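Long-range contacts in virulence factor (Pectobacterium carotovorum, PDB 2W3Y), which acts as a virulence factor towards Drosophila, carries a covalently attached palmitoyl group and binds lipid vesicles: residues 106-111 with 225-230; 172-177 with 188-193. All coordinates share one frame; numbering follows the deposited sequence.

Contact 1: 106-111 with 225-230; sequences FTDPIK and GGTFRI
Phe106 turns the face of its ring to the edge of the Phe228 ring, a T-shaped pair with centroids 5.6 Å apart and planes at 68°. Phe106 CG lies anti to its own carbonyl carbon (chi1 -64°), and the ring runs beside the 225-230 backbone, CE1 resting 3.8 Å from Phe228 CB. Thr107 and Thr227 follow as an antiparallel hydrogen-bonded pair, with Thr107 N 2.7 Å from Thr227 O and a return bond from Thr227 N to Thr107 O; their side chains lie side by side on one face, Thr107 CG2 against Thr227 CB. At Asp108 the chain turns a corner, and the register slips by one residue, a beta bulge. Two waters span this corner: Thr227 OG1 hydrogen-bonds to both; one donates to Asp108 O and the other to Asp108 OD2. Pairing then resumes as Ile110 N bonds to Gly225 O at 2.9 Å, while Ile110 CD1 comes within 3.6 Å of Gly225 N. The bulged pair sits at the flank of the main sheet, where 106-111 leaves the end of helix 91-105: strand 185-198 lies on the other side of strand 214-228, and Met67 of helix 57-81 touches both phenylalanines.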
loop_
_atom_site.group_PDB
_atom_site.type_symbol
_atom_site.label_atom_id
_atom_site.label_comp_id
_atom_site.label_asym_id
_atom_site.label_seq_id
_atom_site.Cartn_x
_atom_site.Cartn_y
_atom_site.Cartn_z
ATOM N N PHE A 106 14.037 6.642 2.806
ATOM C CA PHE A 106 14.003 5.284 2.270
ATOM C C PHE A 106 15.229 4.961 1.422
ATOM O O PHE A 106 16.022 5.841 1.065
ATOM C CB PHE A 106 12.727 5.065 1.442
ATOM C CG PHE A 106 11.449 5.147 2.241
ATOM C CD1 PHE A 106 10.812 3.992 2.669
ATOM C CD2 PHE A 106 10.873 6.376 2.549
ATOM C CE1 PHE A 106 9.638 4.058 3.418
ATOM C CE2 PHE A 106 9.707 6.455 3.289
ATOM C CZ PHE A 106 9.084 5.288 3.725
ATOM N N THR A 107 15.357 3.694 1.073
ATOM C CA THR A 107 16.469 3.240 0.256
ATOM C C THR A 107 15.936 2.292 -0.824
ATOM O O THR A 107 14.736 2.009 -0.849
ATOM C CB THR A 107 17.579 2.625 1.151
ATOM O OG1 THR A 107 18.747 2.355 0.363
ATOM C CG2 THR A 107 17.108 1.366 1.872
ATOM N N ASP A 108 16.821 1.822 -1.707
ATOM C CA ASP A 108 16.458 0.982 -2.864
ATOM C C ASP A 108 15.163 1.435 -3.548
ATOM O O ASP A 108 14.176 0.686 -3.604
ATOM C CB ASP A 108 16.384 -0.503 -2.476
ATOM C CG ASP A 108 17.738 -1.073 -2.073
ATOM O OD1 ASP A 108 18.789 -0.624 -2.598
ATOM O OD2 ASP A 108 17.747 -1.983 -1.230
ATOM N N PRO A 109 15.160 2.661 -4.082
ATOM C CA PRO A 109 13.919 3.143 -4.708
ATOM C C PRO A 109 13.492 2.265 -5.892
ATOM O O PRO A 109 14.339 1.754 -6.630
ATOM C CB PRO A 109 14.285 4.559 -5.182
ATOM C CG PRO A 109 15.788 4.579 -5.244
ATOM C CD PRO A 109 16.254 3.648 -4.174
ATOM N N ILE A 110 12.189 2.063 -6.045
ATOM C CA ILE A 110 11.673 1.393 -7.224
ATOM C C ILE A 110 10.671 2.298 -7.962
ATOM O O ILE A 110 10.042 3.165 -7.365
ATOM C CB ILE A 110 11.099 -0.053 -6.928
ATOM C CG1 ILE A 110 9.913 -0.021 -5.970
ATOM C CG2 ILE A 110 12.190 -0.997 -6.381
ATOM C CD1 ILE A 110 8.593 0.211 -6.650
ATOM N N LYS A 111 10.554 2.091 -9.268
ATOM C CA LYS A 111 9.666 2.884 -10.117
ATOM C C LYS A 111 9.355 2.105 -11.394
ATOM O O LYS A 111 9.860 0.998 -11.583
ATOM C CB LYS A 111 10.277 4.271 -10.425
ATOM C CG LYS A 111 11.727 4.227 -10.906
ATOM C CD LYS A 111 12.163 5.541 -11.537
ATOM C CE LYS A 111 13.555 5.430 -12.175
ATOM N NZ LYS A 111 13.546 4.534 -13.376
ATOM N N GLY A 225 7.952 3.258 -4.793
ATOM C CA GLY A 225 8.193 2.736 -3.458
ATOM C C GLY A 225 9.647 2.676 -3.051
ATOM O O GLY A 225 10.545 3.009 -3.828
ATOM N N GLY A 226 9.878 2.241 -1.815
ATOM C CA GLY A 226 11.226 2.068 -1.314
ATOM C C GLY A 226 11.232 1.253 -0.047
ATOM O O GLY A 226 10.178 0.908 0.483
ATOM N N THR A 227 12.433 0.949 0.424
ATOM C CA THR A 227 12.655 0.204 1.662
ATOM C C THR A 227 12.960 1.220 2.762
ATOM O O THR A 227 13.802 2.095 2.572
ATOM C CB THR A 227 13.853 -0.746 1.490
ATOM O OG1 THR A 227 13.603 -1.653 0.404
ATOM C CG2 THR A 227 14.138 -1.556 2.768
ATOM N N PHE A 228 12.279 1.117 3.907
ATOM C CA PHE A 228 12.559 2.024 5.018
ATOM C C PHE A 228 13.885 1.725 5.719
ATOM O O PHE A 228 14.263 0.576 5.886
ATOM C CB PHE A 228 11.418 2.053 6.044
ATOM C CG PHE A 228 11.630 3.058 7.152
ATOM C CD1 PHE A 228 11.606 4.422 6.882
ATOM C CD2 PHE A 228 11.861 2.637 8.463
ATOM C CE1 PHE A 228 11.807 5.352 7.894
ATOM C CE2 PHE A 228 12.054 3.563 9.479
ATOM C CZ PHE A 228 12.031 4.911 9.202
ATOM N N ARG A 229 14.566 2.795 6.128
ATOM C CA ARG A 229 15.839 2.718 6.837
ATOM C C ARG A 229 15.605 2.368 8.305
ATOM O O ARG A 229 15.869 3.180 9.201
ATOM C CB ARG A 229 16.581 4.052 6.718
ATOM C CG ARG A 229 16.970 4.430 5.311
ATOM C CD ARG A 229 18.110 5.425 5.326
ATOM N NE ARG A 229 17.671 6.784 5.064
ATOM C CZ ARG A 229 18.357 7.874 5.391
ATOM N NH1 ARG A 229 19.513 7.786 6.030
ATOM N NH2 ARG A 229 17.865 9.062 5.094
ATOM N N ILE A 230 15.113 1.156 8.547
ATOM C CA ILE A 230 14.744 0.719 9.905
ATOM C C ILE A 230 15.959 0.563 10.842
ATOM O O ILE A 230 15.863 0.825 12.052
ATOM C CB ILE A 230 13.868 -0.582 9.865
ATOM C CG1 ILE A 230 13.201 -0.858 11.216
ATOM C CG2 ILE A 230 14.666 -1.787 9.357
ATOM C CD1 ILE A 230 12.089 0.118 11.592
HETATM O O HOH W 1 12.803 -1.138 -2.094
HETATM O O HOH W 2 15.655 -3.390 -0.244
#

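Contact 2: 172-177 with 188-193; sequences YSTHDL and KPRFLI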
loop_
_atom_site.group_PDB
_atom_site.type_symbol
_atom_site.label_atom_id
_atom_site.label_comp_id
_atom_site.label_asym_id
_atom_site.label_seq_id
_atom_site.Cartn_x
_atom_site.Cartn_y
_atom_site.Cartn_z
ATOM N N TYR A 172 0.059 1.008 0.416
ATOM C CA TYR A 172 0.321 -0.078 1.342
ATOM C C TYR A 172 1.760 -0.176 1.810
ATOM O O TYR A 172 2.637 0.537 1.307
ATOM C CB TYR A 172 -0.162 -1.430 0.750
ATOM C CG TYR A 172 0.623 -2.015 -0.426
ATOM C CD1 TYR A 172 1.430 -3.145 -0.262
ATOM C CD2 TYR A 172 0.529 -1.454 -1.718
ATOM C CE1 TYR A 172 2.142 -3.712 -1.352
ATOM C CE2 TYR A 172 1.230 -2.005 -2.802
ATOM C CZ TYR A 172 2.027 -3.143 -2.613
ATOM O OH TYR A 172 2.718 -3.691 -3.678
ATOM N N SER A 173 1.978 -1.024 2.819
ATOM C CA SER A 173 3.305 -1.433 3.246
ATOM C C SER A 173 3.376 -2.957 3.335
ATOM O O SER A 173 2.344 -3.620 3.530
ATOM C CB SER A 173 3.704 -0.779 4.596
ATOM O OG SER A 173 2.886 -1.212 5.675
ATOM N N THR A 174 4.586 -3.498 3.138
ATOM C CA THR A 174 4.875 -4.920 3.360
ATOM C C THR A 174 5.975 -5.030 4.409
ATOM O O THR A 174 6.858 -4.164 4.521
ATOM C CB THR A 174 5.302 -5.709 2.090
ATOM O OG1 THR A 174 6.657 -5.396 1.752
ATOM C CG2 THR A 174 4.387 -5.418 0.894
ATOM N N HIS A 175 5.895 -6.092 5.192
ATOM C CA HIS A 175 6.804 -6.312 6.305
ATOM C C HIS A 175 7.307 -7.739 6.136
ATOM O O HIS A 175 6.612 -8.707 6.470
ATOM C CB HIS A 175 6.084 -5.971 7.647
ATOM C CG HIS A 175 5.603 -4.554 7.685
ATOM N ND1 HIS A 175 6.380 -3.515 8.158
ATOM C CD2 HIS A 175 4.493 -3.980 7.158
ATOM C CE1 HIS A 175 5.741 -2.376 7.985
ATOM N NE2 HIS A 175 4.598 -2.628 7.367
ATOM N N ASP A 176 8.481 -7.847 5.498
ATOM C CA ASP A 176 9.047 -9.120 5.062
ATOM C C ASP A 176 9.929 -9.731 6.129
ATOM O O ASP A 176 10.912 -9.127 6.531
ATOM C CB ASP A 176 9.936 -8.973 3.813
ATOM C CG ASP A 176 9.273 -8.221 2.675
ATOM O OD1 ASP A 176 8.029 -8.119 2.632
ATOM O OD2 ASP A 176 10.033 -7.722 1.825
ATOM N N LEU A 177 9.585 -10.949 6.541
ATOM C CA LEU A 177 10.417 -11.745 7.461
ATOM C C LEU A 177 10.809 -13.024 6.763
ATOM O O LEU A 177 10.106 -14.021 6.844
ATOM C CB LEU A 177 9.664 -12.022 8.773
ATOM C CG LEU A 177 9.589 -10.634 9.394
ATOM C CD1 LEU A 177 8.171 -10.101 9.597
ATOM C CD2 LEU A 177 10.548 -10.449 10.574
ATOM N N LYS A 188 12.590 -6.669 6.330
ATOM C CA LYS A 188 12.574 -5.601 5.329
ATOM C C LYS A 188 11.204 -4.912 5.296
ATOM O O LYS A 188 10.221 -5.519 4.867
ATOM C CB LYS A 188 12.940 -6.147 3.936
ATOM C CG LYS A 188 13.119 -5.071 2.851
ATOM C CD LYS A 188 13.174 -5.667 1.429
ATOM C CE LYS A 188 14.422 -6.522 1.197
ATOM N NZ LYS A 188 15.704 -5.774 1.421
ATOM N N PRO A 189 11.119 -3.664 5.807
ATOM C CA PRO A 189 9.878 -2.916 5.632
ATOM C C PRO A 189 9.855 -2.077 4.346
ATOM O O PRO A 189 10.770 -1.276 4.115
ATOM C CB PRO A 189 9.834 -2.015 6.863
ATOM C CG PRO A 189 11.285 -1.793 7.240
ATOM C CD PRO A 189 12.102 -2.925 6.632
ATOM N N ARG A 190 8.815 -2.257 3.528
ATOM C CA ARG A 190 8.668 -1.486 2.260
ATOM C C ARG A 190 7.394 -0.626 2.221
ATOM O O ARG A 190 6.326 -1.072 2.678
ATOM C CB ARG A 190 8.650 -2.433 1.055
ATOM C CG ARG A 190 9.931 -3.204 0.789
ATOM C CD ARG A 190 9.741 -4.207 -0.381
ATOM N NE ARG A 190 9.114 -5.481 0.030
ATOM C CZ ARG A 190 8.426 -6.296 -0.782
ATOM N NH1 ARG A 190 8.266 -5.981 -2.067
ATOM N NH2 ARG A 190 7.888 -7.431 -0.316
ATOM N N PHE A 191 7.532 0.588 1.662
ATOM C CA PHE A 191 6.463 1.539 1.389
ATOM C C PHE A 191 6.203 1.491 -0.129
ATOM O O PHE A 191 7.125 1.695 -0.927
ATOM C CB PHE A 191 6.920 2.940 1.836
ATOM C CG PHE A 191 5.996 4.077 1.447
ATOM C CD1 PHE A 191 4.968 4.489 2.286
ATOM C CD2 PHE A 191 6.202 4.788 0.256
ATOM C CE1 PHE A 191 4.139 5.577 1.925
ATOM C CE2 PHE A 191 5.385 5.854 -0.106
ATOM C CZ PHE A 191 4.354 6.250 0.720
ATOM N N LEU A 192 4.966 1.185 -0.513
ATOM C CA LEU A 192 4.590 0.980 -1.938
ATOM C C LEU A 192 3.285 1.681 -2.334
ATOM O O LEU A 192 2.294 1.572 -1.617
ATOM C CB LEU A 192 4.475 -0.524 -2.241
ATOM C CG LEU A 192 5.751 -1.362 -2.081
ATOM C CD1 LEU A 192 5.475 -2.854 -1.892
ATOM C CD2 LEU A 192 6.729 -1.127 -3.252
ATOM N N ILE A 193 3.295 2.415 -3.460
ATOM C CA ILE A 193 2.058 2.954 -4.052
ATOM C C ILE A 193 1.934 2.432 -5.480
ATOM O O ILE A 193 2.806 2.680 -6.304
ATOM C CB ILE A 193 1.954 4.515 -4.079
ATOM C CG1 ILE A 193 2.494 5.190 -2.792
ATOM C CG2 ILE A 193 0.507 4.932 -4.436
ATOM C CD1 ILE A 193 1.537 5.179 -1.569
#
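Asp176 and Arg190 form a salt bridge across the hairpin, its straightest bond running from Arg190 NH2 to Asp176 OD1 (3.0 Å, 174°). That oxygen lies in the guanidinium plane, whereas Arg190 NE reaches Asp176 OD2 by a weak, bent bond, and the carboxylate and guanidinium planes stand 60° apart. Farther along the same face, Leu192 CB sits over the Tyr172 ring in a CH-pi contact, 3.8 Å from its centroid, and Leu192 CD1 touches Tyr172 CE1 at 3.5 Å. Further polar partners hold these groups in place. Thr174 OG1, placed between its backbone N and carbonyl carbon (chi1 76°), closely approaches the guanidinium over one face and donates to Asp176 OD1 at 3.2 Å, so two donors grip that oxygen. Tyr275 OH bonds to Asp176 OD2, Gly134 O takes another bond from Arg190 NH2, and Ala133 O anchors Tyr172 OH. On the opposite face Ser173 OG and His175 NE2 are hydrogen-bonded at 2.8 Å. Between the two faces runs a regular antiparallel ladder, Tyr172-Leu192 to Asp176-Lys188. This largely buried part of the hairpin lies between strands 40-49, beside 172-177, and 214-228, beside 188-193; helix 57-81 packs on Ser173 and His175, helix 91-105 on Phe191.

Overall arrangement
Contacts 1 and 2 show how one mixed sheet is assembled from local and distant pairings. Their centres are 9 Å apart, and strands 185-198 and 214-228 join them as antiparallel neighbours: Phe228 N lies 2.8 Å from Pro189 O, a probable hydrogen bond, while Phe106 packs on Phe191. Along the chain 106-111 comes first, both strands of contact 2 follow, and 225-230 comes last, so the distant pairing encloses the hairpin. Across the sheet the order is 106-111, 225-230, 188-193, 172-177. Bound palmitic acid lies about 4 Å from the Tyr172 side chain but about 11 Å from that of Ile110, placing contact 2 nearer the lipid.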